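Local coordinates for beta-lactamase Mb2281c (Mycobacterium bovis, PDB 3I7J), which probably hydrolyses its substrate through an acylated serine, as in serine beta-lactamases and their relatives, at residues A157-A160 against G161-R165. Residues are numbered along the deposited sequence; the frame is centred on the assembly and turned at random.
Sequences AVFA and GDLLR
From F159 to L163 the backbone keeps alpha-helical geometry, L163 N donating to F159 O over 3.1 Å, while the preceding step, D162 N to V158 O, spans 3.3 Å. These bonds belong to the last turns of helix 153-164, which packs between the six-stranded antiparallel sheet and the helical part of this beta-lactamase-type fold. V158 O, F159 O and A160 O each accept both an i+3 and an i+4 N-H; the i+3 bonds are weak throughout, and at A160 O the i+4 bond from L164 N is weak too. R165 is the first residue to leave helical values.

The side-chain contact is an i to i+4 pair. L163 CG lies over one face of the F159 ring, 4.1 Å from CE2, while CD1, still raised above the ring plane on that side, sits outward of the CD2-CE2 edge, 3.7 Å from CE2. The L163 chi1 of -62° sets CG beside its own backbone N, whereas the F159 ring stands anti to its N (chi1 -171°), and the two side chains meet at a slant. Apolar surroundings continue the packing: F159 also touches V127 and L131 of helix 119-131 and L45 of helix 42-56, and L163 reaches I234 and V236 of strand 232-237, tying helix to sheet.

D162 CB lies 3.2 Å from F159 O. The buried carboxylate is held by a salt bridge from OD2 to R48 NE and by S167 N and T168 N, both donating to OD1, which joins the helix end to the residues just after it. Past the helix, exposed R165 pairs NH2 with D241, and its NH1 donates to L164 O over 2.9 Å, approaching from above the carbonyl plane although that oxygen lies close to the guanidinium plane.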
# COMPACT_ATOMS: atom_id res chain seq x y z
N ALA A 157 4.09 -8.36 -8.01
CA ALA A 157 5.05 -9.32 -7.47
C ALA A 157 6.43 -8.69 -7.51
O ALA A 157 7.21 -8.81 -6.56
CB ALA A 157 5.03 -10.60 -8.31
N VAL A 158 6.73 -8.01 -8.61
CA VAL A 158 8.00 -7.31 -8.79
C VAL A 158 8.07 -6.18 -7.76
O VAL A 158 9.11 -5.95 -7.14
CB VAL A 158 8.10 -6.71 -10.22
CG1 VAL A 158 9.37 -5.87 -10.34
CG2 VAL A 158 8.10 -7.83 -11.26
N PHE A 159 6.95 -5.48 -7.58
CA PHE A 159 6.89 -4.38 -6.62
C PHE A 159 7.19 -4.90 -5.22
O PHE A 159 8.00 -4.33 -4.49
CB PHE A 159 5.51 -3.71 -6.66
CG PHE A 159 5.43 -2.44 -5.85
CD1 PHE A 159 6.22 -1.34 -6.18
CD2 PHE A 159 4.58 -2.35 -4.75
CE1 PHE A 159 6.17 -0.16 -5.43
CE2 PHE A 159 4.52 -1.17 -4.00
CZ PHE A 159 5.32 -0.07 -4.34
N ALA A 160 6.54 -6.01 -4.86
CA ALA A 160 6.76 -6.63 -3.55
C ALA A 160 8.25 -6.92 -3.36
O ALA A 160 8.75 -6.89 -2.23
CB ALA A 160 5.95 -7.92 -3.43
N GLY A 161 8.94 -7.20 -4.46
CA GLY A 161 10.36 -7.48 -4.38
C GLY A 161 11.11 -6.25 -3.92
O GLY A 161 12.06 -6.32 -3.13
N ASP A 162 10.68 -5.09 -4.40
CA ASP A 162 11.30 -3.83 -4.05
C ASP A 162 11.00 -3.50 -2.59
O ASP A 162 11.79 -2.83 -1.92
CB ASP A 162 10.77 -2.72 -4.96
CG ASP A 162 11.58 -1.44 -4.86
OD1 ASP A 162 12.76 -1.47 -5.23
OD2 ASP A 162 11.03 -0.42 -4.40
N LEU A 163 9.86 -3.97 -2.09
CA LEU A 163 9.49 -3.71 -0.70
C LEU A 163 10.22 -4.64 0.27
O LEU A 163 10.32 -4.36 1.47
CB LEU A 163 7.97 -3.88 -0.52
CG LEU A 163 7.11 -2.92 -1.34
CD1 LEU A 163 5.62 -3.18 -1.09
CD2 LEU A 163 7.46 -1.49 -0.97
N LEU A 164 10.75 -5.74 -0.26
CA LEU A 164 11.47 -6.74 0.51
C LEU A 164 12.96 -6.38 0.56
O LEU A 164 13.61 -6.50 1.59
CB LEU A 164 11.26 -8.10 -0.15
CG LEU A 164 10.97 -9.37 0.66
CD1 LEU A 164 10.04 -9.10 1.82
CD2 LEU A 164 10.37 -10.40 -0.29
N ARG A 165 13.47 -5.94 -0.59
CA ARG A 165 14.86 -5.53 -0.77
C ARG A 165 14.81 -4.23 -1.59
O ARG A 165 14.87 -4.26 -2.81
CB ARG A 165 15.63 -6.59 -1.57
CG ARG A 165 15.82 -7.91 -0.83
CD ARG A 165 16.72 -7.73 0.37
NE ARG A 165 16.97 -8.99 1.09
CZ ARG A 165 16.11 -9.56 1.92
NH1 ARG A 165 14.93 -8.99 2.16
NH2 ARG A 165 16.43 -10.70 2.52